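Local atomic coordinates of transcription regulator WhiB1 (Mycobacterium tuberculosis H37Rv, PDB entry 6ONO), a protein that represses transcription in vitro and carries a [4Fe-4S] cluster that is stable to oxygen but very reactive to nitric oxide. Residues T44-W49 against G58-M63. Residues are numbered along the deposited sequence; the frame is centred on the assembly and turned at random. Where two conformers were deposited one is given.
Sequences TECLSW and GVWGGM. With SF4 (iron/sulfur cluster), chain E.
Leu47, on helix 43-53, meets Gly61 backbone to backbone: Leu47 CA and Gly61 CA are only 4.0 Å apart. Gly61 is the second residue of a type I' beta turn from Trp60 to Met63, closed by the bonds Met63 N to Trp60 O and Trp60 N to Met63 O. Both central positions are glycines with positive phi, as this turn type favours. Gly58-Val59-Trp60-Gly61-Gly62 is the G(V/I)WGG turn of the WhiB family, packed here against the helix that carries the cluster ligand Cys46. A beta carbon on Gly61 would point toward the helix and collide with Leu47 CB, so the glycine serves both the turn and the close approach. No hydrogen bond joins the segments; they meet by packing, and the cluster that Cys46 ligates lies against Gly61.

Cys46 SG lies anti to its backbone N (chi1 -176°), which carries it to the cluster, where it binds iron FE3 at 2.2 Å. The same sulfur is 3.4 Å from Gly61 N and obliquely placed beside the Trp60 ring, 4.1 Å from Trp60 CE3. Trp49 and Trp60 approach obliquely through CE3 and CZ3 of Trp49 and CZ3 and CH2 of Trp60, closest between the two CZ3 atoms at 3.5 Å. Their planes are nearly parallel, at 23°, but slid so far that they barely overlap. Beyond the contact, Trp60 NE1 bonds to Ser57 O, and Trp49 makes a cation-pi contact with Arg4. Leu47 CD1 packs on Met63, present as selenomethionine, 3.8 Å from its CG; Arg68 of helix 65-71 touches both.

Gly61 CA comes to 3.5 Å of cluster sulfide S1. The nearby Gly61 N-H dipole may modulate the thiolate's charge, while Trp60 and a neighbouring protein chain, which packs on Cys46 and Trp60, complete the ligand's surroundings.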
ATOM      1  N   THR A  44       8.635   5.048  15.632  1.00 29.83           N
ATOM      2  CA  THR A  44       7.758   6.163  15.966  1.00 33.92           C
ATOM      3  C   THR A  44       7.627   7.116  14.784  1.00 30.96           C
ATOM      4  O   THR A  44       6.541   7.639  14.517  1.00 30.98           O
ATOM      5  CB  THR A  44       8.248   6.892  17.228  1.00 34.12           C
ATOM      6  OG1 THR A  44       9.623   7.259  17.084  1.00 41.32           O
ATOM      7  CG2 THR A  44       8.122   5.995  18.422  1.00 34.16           C
ATOM      8  N   GLU A  45       8.722   7.352  14.060  1.00 36.28           N
ATOM      9  CA  GLU A  45       8.657   8.207  12.878  1.00 36.73           C
ATOM     10  C   GLU A  45       7.786   7.583  11.794  1.00 36.62           C
ATOM     11  O   GLU A  45       6.978   8.273  11.159  1.00 36.94           O
ATOM     12  CB  GLU A  45      10.061   8.459  12.329  1.00 39.37           C
ATOM     13  CG  GLU A  45      10.984   9.294  13.207  1.00 48.19           C
ATOM     14  CD  GLU A  45      11.489   8.546  14.423  1.00 48.98           C
ATOM     15  OE1 GLU A  45      11.249   7.324  14.521  1.00 45.15           O
ATOM     16  OE2 GLU A  45      12.153   9.178  15.272  1.00 54.95           O
ATOM     17  N   CYS A  46       7.940   6.278  11.564  1.00 28.59           N
ATOM     18  CA  CYS A  46       7.107   5.598  10.577  1.00 24.94           C
ATOM     19  C   CYS A  46       5.630   5.695  10.945  1.00 23.53           C
ATOM     20  O   CYS A  46       4.791   6.053  10.109  1.00 22.66           O
ATOM     21  CB  CYS A  46       7.534   4.137  10.448  1.00 23.81           C
ATOM     22  SG  CYS A  46       6.636   3.231   9.183  1.00 21.70           S
ATOM     23  N   LEU A  47       5.289   5.353  12.194  1.00 23.83           N
ATOM     24  CA  LEU A  47       3.896   5.421  12.618  1.00 21.98           C
ATOM     25  C   LEU A  47       3.361   6.836  12.497  1.00 23.71           C
ATOM     26  O   LEU A  47       2.240   7.043  12.022  1.00 23.20           O
ATOM     27  CB  LEU A  47       3.744   4.932  14.065  1.00 22.21           C
ATOM     28  CG  LEU A  47       2.311   5.059  14.597  1.00 22.12           C
ATOM     29  CD1 LEU A  47       1.338   4.193  13.799  1.00 20.11           C
ATOM     30  CD2 LEU A  47       2.263   4.693  16.068  1.00 23.03           C
ATOM     31  N   SER A  48       4.136   7.822  12.955  1.00 27.45           N
ATOM     32  CA  SER A  48       3.703   9.211  12.869  0.65 29.54           C
ATOM     33  C   SER A  48       3.386   9.592  11.426  1.00 31.49           C
ATOM     34  O   SER A  48       2.337  10.180  11.147  1.00 30.44           O
ATOM     35  CB  SER A  48       4.783  10.133  13.442  0.65 34.91           C
ATOM     36  OG  SER A  48       5.292   9.628  14.666  0.65 36.41           O
ATOM     37  N   TRP A  49       4.283   9.261  10.498  1.00 31.23           N
ATOM     38  CA  TRP A  49       4.039   9.614   9.102  1.00 30.41           C
ATOM     39  C   TRP A  49       2.814   8.893   8.547  1.00 29.35           C
ATOM     40  O   TRP A  49       2.000   9.500   7.838  1.00 27.20           O
ATOM     41  CB  TRP A  49       5.267   9.297   8.263  1.00 33.26           C
ATOM     42  CG  TRP A  49       5.208   9.892   6.910  1.00 32.66           C
ATOM     43  CD1 TRP A  49       5.637  11.133   6.538  1.00 37.06           C
ATOM     44  CD2 TRP A  49       4.686   9.278   5.732  1.00 30.46           C
ATOM     45  NE1 TRP A  49       5.417  11.329   5.199  1.00 33.88           N
ATOM     46  CE2 TRP A  49       4.838  10.200   4.679  1.00 32.93           C
ATOM     47  CE3 TRP A  49       4.110   8.029   5.461  1.00 25.87           C
ATOM     48  CZ2 TRP A  49       4.432   9.920   3.375  1.00 32.29           C
ATOM     49  CZ3 TRP A  49       3.714   7.754   4.167  1.00 25.68           C
ATOM     50  CH2 TRP A  49       3.870   8.692   3.144  1.00 29.60           C
ATOM     51  N   GLY A  58      -2.024  -1.632   5.132  1.00 17.85           N
ATOM     52  CA  GLY A  58      -0.714  -2.147   5.477  1.00 15.82           C
ATOM     53  C   GLY A  58      -0.342  -1.967   6.941  1.00 15.18           C
ATOM     54  O   GLY A  58      -1.028  -1.308   7.729  1.00 15.43           O
ATOM     55  N   VAL A  59       0.780  -2.598   7.299  1.00 15.17           N
ATOM     56  CA  VAL A  59       1.401  -2.454   8.612  1.00 14.98           C
ATOM     57  C   VAL A  59       2.472  -1.370   8.521  1.00 18.79           C
ATOM     58  O   VAL A  59       3.402  -1.462   7.701  1.00 16.33           O
ATOM     59  CB  VAL A  59       2.005  -3.786   9.089  1.00 14.86           C
ATOM     60  CG1 VAL A  59       2.705  -3.610  10.413  1.00 15.09           C
ATOM     61  CG2 VAL A  59       0.923  -4.895   9.181  1.00 15.06           C
ATOM     62  N   TRP A  60       2.325  -0.330   9.343  1.00 14.76           N
ATOM     63  CA  TRP A  60       3.274   0.767   9.468  1.00 15.76           C
ATOM     64  C   TRP A  60       3.553   0.974  10.942  1.00 18.16           C
ATOM     65  O   TRP A  60       2.639   0.866  11.765  1.00 16.22           O
ATOM     66  CB  TRP A  60       2.739   2.089   8.899  1.00 16.54           C
ATOM     67  CG  TRP A  60       2.315   2.054   7.451  1.00 16.43           C
ATOM     68  CD1 TRP A  60       1.332   1.280   6.897  1.00 18.45           C
ATOM     69  CD2 TRP A  60       2.836   2.857   6.389  1.00 17.56           C
ATOM     70  NE1 TRP A  60       1.219   1.544   5.553  1.00 16.37           N
ATOM     71  CE2 TRP A  60       2.132   2.505   5.212  1.00 21.45           C
ATOM     72  CE3 TRP A  60       3.834   3.836   6.312  1.00 19.10           C
ATOM     73  CZ2 TRP A  60       2.394   3.098   3.973  1.00 18.70           C
ATOM     74  CZ3 TRP A  60       4.092   4.428   5.085  1.00 20.40           C
ATOM     75  CH2 TRP A  60       3.372   4.058   3.933  1.00 20.13           C
ATOM     76  N   GLY A  61       4.812   1.265  11.267  1.00 19.42           N
ATOM     77  CA  GLY A  61       5.197   1.667  12.607  1.00 20.20           C
ATOM     78  C   GLY A  61       4.783   0.705  13.704  1.00 21.39           C
ATOM     79  O   GLY A  61       4.479   1.124  14.823  1.00 21.24           O
ATOM     80  N   GLY A  62       4.764  -0.587  13.394  1.00 16.88           N
ATOM     81  CA  GLY A  62       4.367  -1.590  14.364  1.00 16.78           C
ATOM     82  C   GLY A  62       2.881  -1.697  14.626  1.00 16.30           C
ATOM     83  O   GLY A  62       2.502  -2.359  15.596  1.00 16.80           O
HETATM   84  N   MSE A  63       2.034  -1.055  13.815  1.00 17.21           N
HETATM   85  CA  MSE A  63       0.573  -1.157  13.946  1.00 18.67           C
HETATM   86  C   MSE A  63      -0.069  -1.676  12.648  1.00 18.70           C
HETATM   87  O   MSE A  63       0.337  -1.279  11.552  1.00 16.85           O
HETATM   88  CB  MSE A  63      -0.064   0.202  14.286  1.00 18.28           C
HETATM   89  CG  MSE A  63       0.450   0.900  15.534  1.00 24.01           C
HETATM   90 SE   MSE A  63      -0.915   2.147  16.180  0.54 22.71          SE
HETATM   91  CE  MSE A  63      -2.116   0.883  17.013  1.00 30.67           C
TER
HETATM   92 FE1  SF4 E 101       9.358  -0.428   8.005  1.00 25.40          FE
HETATM   93 FE2  SF4 E 101       8.030  -1.131  10.273  1.00 21.46          FE
HETATM   94 FE3  SF4 E 101       8.009   1.480   9.431  1.00 23.82          FE
HETATM   95 FE4  SF4 E 101      10.308   0.395  10.406  1.00 27.11          FE
HETATM   96  S1  SF4 E 101       8.379   0.711  11.547  1.00 26.48           S
HETATM   97  S2  SF4 E 101      10.092   1.666   8.547  1.00 25.45           S
HETATM   98  S3  SF4 E 101      10.113  -1.761   9.681  1.00 25.14           S
HETATM   99  S4  SF4 E 101       7.112  -0.310   8.329  1.00 22.92           S